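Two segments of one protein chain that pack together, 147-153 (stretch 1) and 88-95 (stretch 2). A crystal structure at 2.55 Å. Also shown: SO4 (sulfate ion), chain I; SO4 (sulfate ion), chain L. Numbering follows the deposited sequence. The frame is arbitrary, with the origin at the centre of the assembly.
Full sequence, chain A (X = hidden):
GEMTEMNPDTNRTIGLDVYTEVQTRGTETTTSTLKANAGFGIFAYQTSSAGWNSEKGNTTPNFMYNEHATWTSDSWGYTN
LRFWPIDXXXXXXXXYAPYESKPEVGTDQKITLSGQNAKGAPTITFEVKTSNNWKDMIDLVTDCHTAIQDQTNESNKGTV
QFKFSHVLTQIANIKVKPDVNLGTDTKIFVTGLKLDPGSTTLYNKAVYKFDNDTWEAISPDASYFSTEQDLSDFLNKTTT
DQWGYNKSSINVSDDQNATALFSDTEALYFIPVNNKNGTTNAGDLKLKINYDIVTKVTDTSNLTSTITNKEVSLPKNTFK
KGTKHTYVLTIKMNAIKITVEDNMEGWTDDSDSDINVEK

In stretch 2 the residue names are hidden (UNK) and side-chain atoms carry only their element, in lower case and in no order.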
# COMPACT_ATOMS: atom_id res chain seq x y z
N ALA A 147 10.19 -20.60 -4.56
CA ALA A 147 10.77 -21.42 -3.49
C ALA A 147 9.69 -22.03 -2.56
O ALA A 147 10.04 -22.84 -1.72
CB ALA A 147 11.76 -20.61 -2.69
N ILE A 148 8.39 -21.69 -2.72
CA ILE A 148 7.34 -22.33 -1.93
C ILE A 148 6.42 -23.15 -2.87
O ILE A 148 5.36 -23.61 -2.46
CB ILE A 148 6.57 -21.42 -0.96
CG1 ILE A 148 5.86 -20.24 -1.67
CG2 ILE A 148 7.49 -20.98 0.17
CD1 ILE A 148 4.71 -19.63 -0.86
N GLN A 149 6.88 -23.36 -4.12
CA GLN A 149 6.24 -24.20 -5.13
C GLN A 149 6.98 -25.52 -5.24
O GLN A 149 8.20 -25.57 -5.02
CB GLN A 149 6.21 -23.51 -6.50
CG GLN A 149 5.58 -22.15 -6.43
CD GLN A 149 5.51 -21.45 -7.76
OE1 GLN A 149 6.04 -21.92 -8.78
NE2 GLN A 149 4.86 -20.30 -7.75
N ASP A 150 6.25 -26.60 -5.58
CA ASP A 150 6.79 -27.96 -5.73
C ASP A 150 7.58 -28.40 -4.49
O ASP A 150 8.72 -28.87 -4.59
CB ASP A 150 7.67 -28.07 -6.99
CG ASP A 150 6.92 -27.94 -8.30
OD1 ASP A 150 5.70 -28.25 -8.32
OD2 ASP A 150 7.56 -27.55 -9.29
N GLN A 151 6.95 -28.25 -3.33
CA GLN A 151 7.59 -28.60 -2.06
C GLN A 151 7.30 -30.04 -1.66
O GLN A 151 6.20 -30.56 -1.88
CB GLN A 151 7.13 -27.65 -0.95
CG GLN A 151 7.47 -26.18 -1.23
CD GLN A 151 8.96 -25.91 -1.11
OE1 GLN A 151 9.68 -25.79 -2.11
NE2 GLN A 151 9.44 -25.79 0.11
N THR A 152 8.31 -30.68 -1.10
CA THR A 152 8.24 -32.00 -0.49
C THR A 152 8.76 -31.84 0.94
O THR A 152 9.24 -30.77 1.32
CB THR A 152 9.00 -33.07 -1.27
OG1 THR A 152 10.42 -32.91 -1.11
CG2 THR A 152 8.59 -33.17 -2.72
N ASN A 153 8.70 -32.90 1.72
CA ASN A 153 9.20 -32.93 3.09
C ASN A 153 10.71 -32.62 3.13
O ASN A 153 11.20 -32.17 4.15
CB ASN A 153 8.92 -34.33 3.66
CG ASN A 153 9.47 -34.58 5.04
OD1 ASN A 153 9.24 -33.83 6.00
ND2 ASN A 153 10.24 -35.65 5.15
N UNK A 88 5.81 -39.35 -3.51
CA UNK A 88 6.62 -38.33 -4.17
C UNK A 88 5.81 -37.13 -4.69
O UNK A 88 6.33 -36.30 -5.45
o UNK A 88 7.41 -40.62 -6.98
c UNK A 88 7.45 -38.94 -5.30
c UNK A 88 6.73 -39.83 -6.30
o UNK A 88 5.48 -39.70 -6.45
N UNK A 89 4.55 -37.01 -4.22
CA UNK A 89 3.67 -35.90 -4.52
C UNK A 89 4.26 -34.60 -3.99
O UNK A 89 4.97 -34.60 -2.98
c UNK A 89 -0.57 -38.10 -3.62
c UNK A 89 1.42 -37.05 -4.78
c UNK A 89 -0.05 -36.94 -4.42
c UNK A 89 2.28 -36.15 -3.92
n UNK A 89 -0.05 -38.08 -2.23
N UNK A 90 3.97 -33.50 -4.69
CA UNK A 90 4.46 -32.16 -4.38
C UNK A 90 3.32 -31.25 -3.93
O UNK A 90 2.16 -31.50 -4.28
c UNK A 90 5.17 -31.57 -5.61
n UNK A 90 9.12 -32.38 -8.67
c UNK A 90 8.46 -32.58 -7.36
c UNK A 90 7.20 -31.77 -7.18
c UNK A 90 6.49 -32.29 -5.94
N UNK A 91 3.64 -30.20 -3.13
CA UNK A 91 2.65 -29.20 -2.70
C UNK A 91 3.16 -27.80 -3.03
O UNK A 91 4.30 -27.46 -2.71
c UNK A 91 1.83 -30.93 0.67
c UNK A 91 1.78 -30.74 -0.82
c UNK A 91 2.22 -29.30 -1.20
c UNK A 91 1.08 -28.31 -0.89
N UNK A 92 2.31 -27.02 -3.71
CA UNK A 92 2.60 -25.64 -4.09
C UNK A 92 1.78 -24.73 -3.18
O UNK A 92 0.56 -24.90 -3.03
o UNK A 92 3.47 -25.98 -6.27
c UNK A 92 2.37 -25.41 -5.59
c UNK A 92 2.33 -23.93 -5.96
N UNK A 93 2.47 -23.75 -2.59
CA UNK A 93 1.88 -22.81 -1.66
C UNK A 93 1.85 -21.41 -2.24
O UNK A 93 2.68 -21.05 -3.09
c UNK A 93 3.63 -26.38 0.67
c UNK A 93 1.72 -24.49 1.34
c UNK A 93 2.65 -22.83 -0.33
c UNK A 93 1.72 -25.74 1.96
c UNK A 93 3.64 -25.12 0.05
c UNK A 93 2.69 -26.67 1.64
c UNK A 93 2.67 -24.17 0.37
N UNK A 94 0.86 -20.64 -1.79
CA UNK A 94 0.63 -19.21 -2.00
C UNK A 94 0.12 -18.65 -0.68
O UNK A 94 -0.48 -19.40 0.10
c UNK A 94 -0.38 -18.93 -3.15
c UNK A 94 0.92 -18.82 -5.31
c UNK A 94 -0.09 -21.27 -6.14
c UNK A 94 1.30 -19.36 -6.54
c UNK A 94 -0.46 -20.73 -4.90
c UNK A 94 0.03 -19.50 -4.48
c UNK A 94 0.80 -20.59 -6.94
N UNK A 95 0.33 -17.37 -0.43
CA UNK A 95 -0.14 -16.76 0.80
C UNK A 95 -0.42 -15.29 0.58
O UNK A 95 0.16 -14.69 -0.32
c UNK A 95 0.90 -16.93 1.90
S SO4 I . 9.76 -30.13 -11.34
O1 SO4 I . 10.44 -29.10 -10.54
O2 SO4 I . 9.48 -29.64 -12.69
O3 SO4 I . 10.64 -31.29 -11.47
O4 SO4 I . 8.52 -30.50 -10.65
S SO4 L . -0.35 -39.36 1.46
O1 SO4 L . 0.19 -38.76 2.70
O2 SO4 L . -0.56 -38.31 0.46
O3 SO4 L . 0.60 -40.35 0.94
O4 SO4 L . -1.63 -39.99 1.77
O HOH W 1 3.32 -28.86 -6.79
O HOH W 2 4.36 -19.58 -4.89

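Position 88 carries four side-chain atoms, two carbons in sequence with two oxygens on the second. The CA-to-CB bond points away from stretch 1, and the side chain makes no contact with it. A carboxylate one carbon beyond CB identifies D88.

At position 89 four carbons run in a row and end in a nitrogen. Its CA-to-CB bond points away from stretch 1; the backbone O lies 3.9 Å from CG2 of T152. This is K89, whose NZ donates a hydrogen bond to O2 of the chain L sulfate (2.7 Å).

Position 90 repeats the pattern of four carbons and a terminal nitrogen, but here the carbons pass along stretch 1, by D150 and T152. It is K90. Its CD lies 3.7 Å from CB of D150 and its CG 3.9 Å from CG2 of T152, while the extended chain carries NZ to O4 of the chain I sulfate, a 2.8 Å hydrogen bond.

Position 91 has four carbons, forked at the first, with one arm two carbons long. The backbone makes the closest contacts: its N donates to O of Q151 (2.9 Å) and its O accepts from N of Q151 (2.8 Å). Branching at CB with unequal arms gives I91.

At position 92 one carbon bears an oxygen and a second carbon. The oxygen lies 2.9 Å from N of D150 and receives its hydrogen bond in nearly straight geometry. A branched hydroxyl side chain of this size is T92. Water 1 hydrogen-bonds both to OG1 of T92 (2.9 Å) and to OD1 of D150 (2.9 Å), so the water bridges the two side chains, in addition to the direct bond from the backbone N of D150.

Position 93 shows one carbon followed by a six-carbon ring, with no oxygen on it. CB of Q151 approaches the ring edge, CD1 of I148 packs 3.8 Å from CB of 93, and the backbone N of 93 donates to O of I148 (2.9 Å). This is F93, with CE1 4.1 Å from CB of Q151.

Position 94 has the same carbon-and-ring pattern. Its CA-to-CB bond points away, yet the ring returns far enough to approach NE2 of Q149. This is F94, whose CE1 lies 3.9 Å from NE2 of Q149.

A single side-chain carbon at position 95, without contact to stretch 1, gives A95.

The contact rests on backbone pairing. Reciprocal bonds between Q151 and I91 form a single antiparallel bridge, and the I148–F93 bond extends the attachment along the strand. Between them, the hydroxyl of T92 satisfies the amide of D150, while side chains of both stretches pack around this polar framework.

Stretch 2 88-95: DKKITFFA
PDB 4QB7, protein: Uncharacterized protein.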